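Oxidoreductase (Listeria innocua, PDB 3E18) binds NAD and is probably a dehydrogenase of the GFO/IDH/MocA family, although its substrate and precise reaction are not known. Local coordinates at residues Y308-F311 against V312-N316. Residues are numbered along the deposited sequence; the frame is centred on the assembly and turned at random.
Sequences YNNF and VDVLN
Four successive i to i+4 hydrogen bonds join Y308-F311 to V312-N316 as consecutive turns of one alpha-helix, from V312 N to Y308 O at 3.1 Å through to L315 N to F311 O at 3.0 Å. In this geometry residues four apart fall on the same side of the helix, and F311 and L315 use that spacing for an apolar contact. The F311 side chain runs out with CG anti to the backbone N (chi1 176°), which places its ring beside the isobutyl group of the following turn. L315 CD2 lies over one face, 4.2 Å from the F311 ring centroid and displaced toward the rim, a CH-pi contact; L315 CD1 comes to 3.7 Å from F311 CE2. Both methyls lie on the same side of the ring, over its outer part, CE1, CZ and CE2.

Helix 307-315 sits across the N-terminal ends of strands 6-11, 30-36 and 91-95 of the parallel sheet in the Rossmann domain: F311 meets H91 and V93, L315 meets H91 and Y6, and V312 meets L30 and Y6. Y308, one turn before V312, extends toward the nucleotide-binding part of the domain, where its OH hydrogen-bonds H20.

Elsewhere around the helix the spacing shortens to three residues, and N310 and D313 are linked through a water. N310 ND2 donates to the water at 2.9 Å, and the same water donates to D313 OD2 at 2.7 Å. The amide of N310 is further fixed by the chain beyond the helix, OD1 accepting from I322 N and ND2 donating also to E320 O. Next to it, V314 CG2 approaches N310 ND2 to 4.2 Å, a looser contact.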
ATOM      1  N   TYR A 308      23.652 -22.396 -10.830  1.00 22.51           N
ATOM      2  CA  TYR A 308      24.981 -22.989 -10.855  1.00 26.30           C
ATOM      3  C   TYR A 308      25.402 -23.540 -12.209  1.00 28.81           C
ATOM      4  O   TYR A 308      26.591 -23.527 -12.517  1.00 31.43           O
ATOM      5  CB  TYR A 308      25.115 -24.055  -9.765  1.00 26.59           C
ATOM      6  CG  TYR A 308      25.628 -23.516  -8.452  1.00 32.34           C
ATOM      7  CD1 TYR A 308      24.834 -23.542  -7.308  1.00 30.70           C
ATOM      8  CD2 TYR A 308      26.917 -22.977  -8.351  1.00 30.79           C
ATOM      9  CE1 TYR A 308      25.310 -23.059  -6.097  1.00 29.53           C
ATOM     10  CE2 TYR A 308      27.398 -22.498  -7.149  1.00 33.62           C
ATOM     11  CZ  TYR A 308      26.592 -22.549  -6.023  1.00 30.17           C
ATOM     12  OH  TYR A 308      27.066 -22.075  -4.828  1.00 32.60           O
ATOM     13  N   ASN A 309      24.447 -23.982 -13.036  1.00 24.58           N
ATOM     14  CA  ASN A 309      24.780 -24.400 -14.397  1.00 25.69           C
ATOM     15  C   ASN A 309      25.079 -23.198 -15.260  1.00 31.16           C
ATOM     16  O   ASN A 309      25.943 -23.244 -16.139  1.00 28.44           O
ATOM     17  CB  ASN A 309      23.673 -25.248 -15.027  1.00 26.14           C
ATOM     18  CG  ASN A 309      23.697 -26.682 -14.539  1.00 32.09           C
ATOM     19  OD1 ASN A 309      24.752 -27.223 -14.212  1.00 35.91           O
ATOM     20  ND2 ASN A 309      22.533 -27.307 -14.491  1.00 31.41           N
ATOM     21  N   ASN A 310      24.377 -22.110 -14.992  1.00 24.68           N
ATOM     22  CA  ASN A 310      24.693 -20.858 -15.672  1.00 25.09           C
ATOM     23  C   ASN A 310      26.085 -20.313 -15.295  1.00 22.61           C
ATOM     24  O   ASN A 310      26.810 -19.808 -16.156  1.00 30.59           O
ATOM     25  CB  ASN A 310      23.637 -19.808 -15.383  1.00 25.05           C
ATOM     26  CG  ASN A 310      23.958 -18.490 -16.039  1.00 25.21           C
ATOM     27  OD1 ASN A 310      24.063 -17.459 -15.377  1.00 27.23           O
ATOM     28  ND2 ASN A 310      24.179 -18.530 -17.332  1.00 24.48           N
ATOM     29  N   PHE A 311      26.419 -20.373 -14.009  1.00 24.92           N
ATOM     30  CA  PHE A 311      27.743 -19.995 -13.496  1.00 29.15           C
ATOM     31  C   PHE A 311      28.858 -20.772 -14.226  1.00 31.15           C
ATOM     32  O   PHE A 311      29.817 -20.166 -14.697  1.00 31.69           O
ATOM     33  CB  PHE A 311      27.827 -20.229 -11.975  1.00 27.49           C
ATOM     34  CG  PHE A 311      29.194 -19.948 -11.376  1.00 26.96           C
ATOM     35  CD1 PHE A 311      29.684 -18.645 -11.292  1.00 28.58           C
ATOM     36  CD2 PHE A 311      29.980 -20.989 -10.882  1.00 31.70           C
ATOM     37  CE1 PHE A 311      30.948 -18.384 -10.745  1.00 26.70           C
ATOM     38  CE2 PHE A 311      31.238 -20.741 -10.325  1.00 31.44           C
ATOM     39  CZ  PHE A 311      31.724 -19.440 -10.260  1.00 32.70           C
ATOM     40  N   VAL A 312      28.699 -22.094 -14.336  1.00 34.17           N
ATOM     41  CA  VAL A 312      29.623 -22.954 -15.107  1.00 31.14           C
ATOM     42  C   VAL A 312      29.706 -22.554 -16.582  1.00 31.57           C
ATOM     43  O   VAL A 312      30.807 -22.453 -17.142  1.00 28.62           O
ATOM     44  CB  VAL A 312      29.285 -24.445 -14.932  1.00 34.75           C
ATOM     45  CG1 VAL A 312      30.166 -25.322 -15.815  1.00 38.59           C
ATOM     46  CG2 VAL A 312      29.494 -24.841 -13.499  1.00 27.22           C
ATOM     47  N   ASP A 313      28.554 -22.293 -17.189  1.00 30.66           N
ATOM     48  CA  ASP A 313      28.485 -21.860 -18.588  1.00 34.61           C
ATOM     49  C   ASP A 313      29.208 -20.531 -18.806  1.00 32.84           C
ATOM     50  O   ASP A 313      29.763 -20.294 -19.880  1.00 35.86           O
ATOM     51  CB  ASP A 313      27.028 -21.713 -19.037  1.00 35.99           C
ATOM     52  CG  ASP A 313      26.299 -23.055 -19.193  1.00 40.39           C
ATOM     53  OD1 ASP A 313      26.937 -24.131 -19.132  1.00 36.22           O
ATOM     54  OD2 ASP A 313      25.058 -23.021 -19.362  1.00 37.12           O
ATOM     55  N   VAL A 314      29.153 -19.652 -17.799  1.00 33.28           N
ATOM     56  CA  VAL A 314      29.893 -18.383 -17.804  1.00 27.71           C
ATOM     57  C   VAL A 314      31.402 -18.658 -17.705  1.00 27.90           C
ATOM     58  O   VAL A 314      32.189 -18.092 -18.467  1.00 20.75           O
ATOM     59  CB  VAL A 314      29.404 -17.421 -16.683  1.00 29.44           C
ATOM     60  CG1 VAL A 314      30.366 -16.263 -16.478  1.00 25.22           C
ATOM     61  CG2 VAL A 314      28.022 -16.897 -17.012  1.00 25.50           C
ATOM     62  N   LEU A 315      31.792 -19.567 -16.809  1.00 23.00           N
ATOM     63  CA  LEU A 315      33.198 -19.976 -16.667  1.00 27.39           C
ATOM     64  C   LEU A 315      33.766 -20.600 -17.938  1.00 31.48           C
ATOM     65  O   LEU A 315      34.939 -20.397 -18.257  1.00 35.37           O
ATOM     66  CB  LEU A 315      33.379 -20.981 -15.512  1.00 29.19           C
ATOM     67  CG  LEU A 315      33.034 -20.587 -14.070  1.00 31.46           C
ATOM     68  CD1 LEU A 315      33.645 -21.561 -13.062  1.00 25.27           C
ATOM     69  CD2 LEU A 315      33.442 -19.157 -13.754  1.00 26.77           C
ATOM     70  N   ASN A 316      32.928 -21.365 -18.644  1.00 32.58           N
ATOM     71  CA  ASN A 316      33.299 -22.033 -19.889  1.00 34.61           C
ATOM     72  C   ASN A 316      33.157 -21.113 -21.096  1.00 36.95           C
ATOM     73  O   ASN A 316      33.394 -21.531 -22.233  1.00 39.78           O
ATOM     74  CB  ASN A 316      32.456 -23.302 -20.085  1.00 29.88           C
ATOM     75  CG  ASN A 316      32.871 -24.433 -19.159  1.00 34.57           C
ATOM     76  OD1 ASN A 316      32.037 -25.207 -18.689  1.00 37.43           O
ATOM     77  ND2 ASN A 316      34.162 -24.540 -18.901  1.00 37.43           N
TER
HETATM   78  O   HOH W   1      23.773 -20.598 -19.260  1.00 28.21           O